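Local coordinates for sperm-specific class P protein 19 (Caenorhabditis elegans, PDB 1ROW) that is a sperm-specific protein built on the major sperm protein domain, probably with a structural role in sperm, though its precise function is not established, at residues N25-S37 / F78-F92. Residues are numbered along the deposited sequence; the frame is centred on the assembly and turned at random.
Sequences NGGAEKIVFKIKS and FASAPADATDAQAAF
The Phe92 ring lies against strand 31-37, with Lys34 CB over one face, 3.7 Å from the ring centroid and 18° off its normal in a CH-pi contact. At the ring's edge Val32 CG2 meets CD2 at 3.5 Å and the backbone N of Phe33 lies in plane, while CE2 approaches Phe33 C obliquely. Val32 is the hub: CG1 sits between the backbone N and the carbonyl carbon (chi1 64°), which turns it to Ala79 CB, 4.0 Å away, and sends CG2 to the helix, where it touches both Ala88 CB, tightly, and the ring edge. Beneath this apolar patch the antiparallel pairing centres on Val32 and Ala79. Val32 N donates to Ala79 O at 2.8 Å, nearly straight at 175°, and Val32 O accepts from Ala79 N; past the strand end, Ala81 N still reaches Lys30 O, from above the carbonyl plane. Phe33 and Phe78 put their side chains on the other side of the sheet. Trimmed to an alanine, position 92 would probably lose the apolar cover over Lys34 CB and Val32 CG2, loosening helix 88-92 from the strand. By the turn that follows Asn25, Ser80 OG and Glu29 OE1 are modelled so close that their bond is doubtful. The contact thus illustrates how two neighbouring inner strands of an immunoglobulin-like fold are joined: backbone bonds fix their register, and dispersion between aliphatic and aromatic carbons probably holds the short helix after strand 70-80 across strand 31-37.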
loop_
_atom_site.group_PDB
_atom_site.type_symbol
_atom_site.label_atom_id
_atom_site.label_comp_id
_atom_site.label_asym_id
_atom_site.label_seq_id
_atom_site.Cartn_x
_atom_site.Cartn_y
_atom_site.Cartn_z
ATOM N N ASN A 25 -6.379 -7.110 -7.406
ATOM C CA ASN A 25 -6.101 -8.530 -7.259
ATOM C C ASN A 25 -6.789 -9.297 -8.381
ATOM O O ASN A 25 -8.011 -9.476 -8.372
ATOM C CB ASN A 25 -6.597 -9.039 -5.899
ATOM C CG ASN A 25 -6.420 -10.541 -5.736
ATOM O OD1 ASN A 25 -5.788 -11.199 -6.564
ATOM N ND2 ASN A 25 -6.967 -11.090 -4.647
ATOM N N GLY A 26 -5.992 -9.746 -9.345
ATOM C CA GLY A 26 -6.532 -10.491 -10.465
ATOM C C GLY A 26 -6.462 -11.990 -10.248
ATOM O O GLY A 26 -6.792 -12.767 -11.150
ATOM N N GLY A 27 -6.034 -12.390 -9.048
ATOM C CA GLY A 27 -5.916 -13.799 -8.712
ATOM C C GLY A 27 -7.246 -14.409 -8.323
ATOM O O GLY A 27 -8.262 -13.715 -8.310
ATOM N N ALA A 28 -7.239 -15.698 -7.983
ATOM C CA ALA A 28 -8.462 -16.412 -7.626
ATOM C C ALA A 28 -8.674 -16.622 -6.133
ATOM O O ALA A 28 -9.522 -17.420 -5.733
ATOM C CB ALA A 28 -8.499 -17.752 -8.341
ATOM N N GLU A 29 -7.900 -15.918 -5.312
ATOM C CA GLU A 29 -8.043 -16.021 -3.861
ATOM C C GLU A 29 -7.904 -14.636 -3.237
ATOM O O GLU A 29 -7.276 -13.749 -3.807
ATOM C CB GLU A 29 -6.994 -16.980 -3.264
ATOM C CG GLU A 29 -5.542 -16.504 -3.350
ATOM C CD GLU A 29 -4.566 -17.469 -2.677
ATOM O OE1 GLU A 29 -4.844 -17.903 -1.540
ATOM O OE2 GLU A 29 -3.519 -17.786 -3.280
ATOM N N LYS A 30 -8.517 -14.445 -2.076
ATOM C CA LYS A 30 -8.443 -13.167 -1.384
ATOM C C LYS A 30 -7.011 -12.966 -0.916
ATOM O O LYS A 30 -6.323 -13.923 -0.568
ATOM C CB LYS A 30 -9.382 -13.168 -0.175
ATOM C CG LYS A 30 -9.429 -11.859 0.604
ATOM C CD LYS A 30 -10.343 -11.975 1.835
ATOM C CE LYS A 30 -11.767 -12.363 1.441
ATOM N NZ LYS A 30 -12.629 -12.654 2.625
ATOM N N ILE A 31 -6.550 -11.723 -0.921
ATOM C CA ILE A 31 -5.201 -11.445 -0.452
ATOM C C ILE A 31 -5.251 -10.497 0.738
ATOM O O ILE A 31 -6.164 -9.679 0.861
ATOM C CB ILE A 31 -4.325 -10.808 -1.557
ATOM C CG1 ILE A 31 -4.960 -9.505 -2.037
ATOM C CG2 ILE A 31 -4.137 -11.792 -2.707
ATOM C CD1 ILE A 31 -4.247 -8.859 -3.213
ATOM N N VAL A 32 -4.277 -10.645 1.627
ATOM C CA VAL A 32 -4.152 -9.792 2.797
ATOM C C VAL A 32 -2.874 -9.000 2.526
ATOM O O VAL A 32 -1.933 -9.536 1.937
ATOM C CB VAL A 32 -3.988 -10.632 4.097
ATOM C CG1 VAL A 32 -2.690 -11.418 4.056
ATOM C CG2 VAL A 32 -4.022 -9.729 5.315
ATOM N N PHE A 33 -2.837 -7.733 2.932
ATOM C CA PHE A 33 -1.649 -6.918 2.705
ATOM C C PHE A 33 -1.332 -6.009 3.892
ATOM O O PHE A 33 -2.210 -5.702 4.700
ATOM C CB PHE A 33 -1.830 -6.065 1.441
ATOM C CG PHE A 33 -2.860 -4.975 1.579
ATOM C CD1 PHE A 33 -2.554 -3.782 2.233
ATOM C CD2 PHE A 33 -4.138 -5.140 1.062
ATOM C CE1 PHE A 33 -3.505 -2.771 2.368
ATOM C CE2 PHE A 33 -5.102 -4.132 1.192
ATOM C CZ PHE A 33 -4.783 -2.947 1.846
ATOM N N LYS A 34 -0.068 -5.603 3.981
ATOM C CA LYS A 34 0.421 -4.699 5.020
ATOM C C LYS A 34 1.377 -3.725 4.335
ATOM O O LYS A 34 2.268 -4.138 3.595
ATOM C CB LYS A 34 1.181 -5.453 6.111
ATOM C CG LYS A 34 1.729 -4.515 7.177
ATOM C CD LYS A 34 2.587 -5.235 8.214
ATOM C CE LYS A 34 2.911 -4.299 9.372
ATOM N NZ LYS A 34 3.501 -3.001 8.916
ATOM N N ILE A 35 1.215 -2.439 4.602
ATOM C CA ILE A 35 2.056 -1.451 3.948
ATOM C C ILE A 35 3.034 -0.731 4.860
ATOM O O ILE A 35 2.674 -0.280 5.938
ATOM C CB ILE A 35 1.186 -0.399 3.234
ATOM C CG1 ILE A 35 0.186 -1.107 2.319
ATOM C CG2 ILE A 35 2.064 0.553 2.443
ATOM C CD1 ILE A 35 -0.694 -0.180 1.509
ATOM N N LYS A 36 4.277 -0.634 4.407
ATOM C CA LYS A 36 5.319 0.058 5.150
ATOM C C LYS A 36 5.943 1.116 4.242
ATOM O O LYS A 36 6.235 0.851 3.078
ATOM C CB LYS A 36 6.392 -0.923 5.627
ATOM C CG LYS A 36 6.123 -1.520 7.005
ATOM C CD LYS A 36 7.418 -2.023 7.644
ATOM C CE LYS A 36 7.217 -2.391 9.112
ATOM N NZ LYS A 36 8.504 -2.749 9.788
ATOM N N SER A 37 6.128 2.314 4.783
ATOM C CA SER A 37 6.710 3.430 4.048
ATOM C C SER A 37 8.154 3.664 4.479
ATOM O O SER A 37 8.480 3.541 5.658
ATOM C CB SER A 37 5.897 4.707 4.302
ATOM O OG SER A 37 6.583 5.858 3.833
ATOM N N PHE A 78 2.305 -8.743 0.980
ATOM C CA PHE A 78 1.034 -9.438 0.835
ATOM C C PHE A 78 1.147 -10.949 0.955
ATOM O O PHE A 78 2.239 -11.519 0.897
ATOM C CB PHE A 78 0.403 -9.079 -0.513
ATOM C CG PHE A 78 1.264 -9.428 -1.683
ATOM C CD1 PHE A 78 1.281 -10.724 -2.187
ATOM C CD2 PHE A 78 2.094 -8.471 -2.258
ATOM C CE1 PHE A 78 2.115 -11.066 -3.252
ATOM C CE2 PHE A 78 2.933 -8.799 -3.323
ATOM C CZ PHE A 78 2.944 -10.098 -3.820
ATOM N N ALA A 79 -0.005 -11.588 1.115
ATOM C CA ALA A 79 -0.077 -13.033 1.241
ATOM C C ALA A 79 -1.506 -13.514 1.072
ATOM O O ALA A 79 -2.456 -12.731 1.090
ATOM C CB ALA A 79 0.452 -13.473 2.610
ATOM N N SER A 80 -1.648 -14.822 0.917
ATOM C CA SER A 80 -2.956 -15.423 0.779
ATOM C C SER A 80 -3.741 -15.110 2.047
ATOM O O SER A 80 -3.222 -15.247 3.153
ATOM C CB SER A 80 -2.809 -16.934 0.617
ATOM O OG SER A 80 -4.064 -17.573 0.742
ATOM N N ALA A 81 -4.988 -14.679 1.887
ATOM C CA ALA A 81 -5.825 -14.367 3.038
ATOM C C ALA A 81 -6.277 -15.666 3.688
ATOM O O ALA A 81 -6.832 -16.545 3.025
ATOM C CB ALA A 81 -7.023 -13.553 2.605
ATOM N N PRO A 82 -6.047 -15.806 5.002
ATOM C CA PRO A 82 -6.450 -17.029 5.699
ATOM C C PRO A 82 -7.951 -17.268 5.907
ATOM O O PRO A 82 -8.743 -16.340 6.077
ATOM C CB PRO A 82 -5.679 -16.940 7.015
ATOM C CG PRO A 82 -5.592 -15.473 7.250
ATOM C CD PRO A 82 -5.219 -14.958 5.876
ATOM N N ALA A 83 -8.303 -18.551 5.880
ATOM C CA ALA A 83 -9.655 -19.074 6.067
ATOM C C ALA A 83 -10.802 -18.072 6.052
ATOM O O ALA A 83 -11.374 -17.781 5.000
ATOM C CB ALA A 83 -9.703 -19.896 7.365
ATOM N N ASP A 84 -11.136 -17.539 7.219
ATOM C CA ASP A 84 -12.237 -16.587 7.325
ATOM C C ASP A 84 -11.863 -15.286 8.023
ATOM O O ASP A 84 -12.674 -14.736 8.763
ATOM C CB ASP A 84 -13.398 -17.225 8.088
ATOM C CG ASP A 84 -14.256 -18.112 7.219
ATOM O OD1 ASP A 84 -14.710 -19.158 7.717
ATOM O OD2 ASP A 84 -14.497 -17.763 6.042
ATOM N N ALA A 85 -10.657 -14.787 7.784
ATOM C CA ALA A 85 -10.215 -13.546 8.416
ATOM C C ALA A 85 -11.169 -12.392 8.116
ATOM O O ALA A 85 -11.600 -12.220 6.973
ATOM C CB ALA A 85 -8.809 -13.194 7.940
ATOM N N THR A 86 -11.498 -11.610 9.143
ATOM C CA THR A 86 -12.390 -10.460 8.976
ATOM C C THR A 86 -11.627 -9.149 9.099
ATOM O O THR A 86 -12.124 -8.095 8.703
ATOM C CB THR A 86 -13.545 -10.470 9.991
ATOM O OG1 THR A 86 -13.034 -10.750 11.299
ATOM C CG2 THR A 86 -14.573 -11.516 9.609
ATOM N N ASP A 87 -10.427 -9.204 9.669
ATOM C CA ASP A 87 -9.597 -8.010 9.756
ATOM C C ASP A 87 -8.142 -8.409 9.551
ATOM O O ASP A 87 -7.563 -9.189 10.321
ATOM C CB ASP A 87 -9.800 -7.265 11.077
ATOM C CG ASP A 87 -9.223 -7.989 12.248
ATOM O OD1 ASP A 87 -9.605 -9.154 12.461
ATOM O OD2 ASP A 87 -8.394 -7.383 12.957
ATOM N N ALA A 88 -7.580 -7.868 8.474
ATOM C CA ALA A 88 -6.216 -8.127 8.033
ATOM C C ALA A 88 -5.101 -8.007 9.064
ATOM O O ALA A 88 -4.209 -8.851 9.114
ATOM C CB ALA A 88 -5.899 -7.234 6.830
ATOM N N GLN A 89 -5.130 -6.961 9.878
ATOM C CA GLN A 89 -4.067 -6.788 10.854
ATOM C C GLN A 89 -4.038 -7.952 11.828
ATOM O O GLN A 89 -2.975 -8.481 12.146
ATOM C CB GLN A 89 -4.232 -5.470 11.610
ATOM C CG GLN A 89 -2.985 -5.086 12.401
ATOM C CD GLN A 89 -3.023 -3.658 12.906
ATOM O OE1 GLN A 89 -2.055 -3.170 13.491
ATOM N NE2 GLN A 89 -4.142 -2.981 12.686
ATOM N N ALA A 90 -5.211 -8.351 12.298
ATOM C CA ALA A 90 -5.308 -9.464 13.227
ATOM C C ALA A 90 -4.772 -10.725 12.562
ATOM O O ALA A 90 -3.995 -11.469 13.160
ATOM C CB ALA A 90 -6.752 -9.670 13.641
ATOM N N ALA A 91 -5.181 -10.953 11.315
ATOM C CA ALA A 91 -4.759 -12.134 10.574
ATOM C C ALA A 91 -3.291 -12.093 10.151
ATOM O O ALA A 91 -2.622 -13.128 10.122
ATOM C CB ALA A 91 -5.648 -12.321 9.350
ATOM N N PHE A 92 -2.794 -10.903 9.822
ATOM C CA PHE A 92 -1.405 -10.749 9.400
ATOM C C PHE A 92 -0.465 -11.169 10.527
ATOM O O PHE A 92 0.729 -11.394 10.322
ATOM C CB PHE A 92 -1.137 -9.296 9.015
ATOM C CG PHE A 92 -0.260 -9.148 7.809
ATOM C CD1 PHE A 92 1.120 -9.275 7.912
ATOM C CD2 PHE A 92 -0.822 -8.907 6.557
ATOM C CE1 PHE A 92 1.933 -9.164 6.783
ATOM C CE2 PHE A 92 -0.022 -8.795 5.425
ATOM C CZ PHE A 92 1.358 -8.924 5.536
#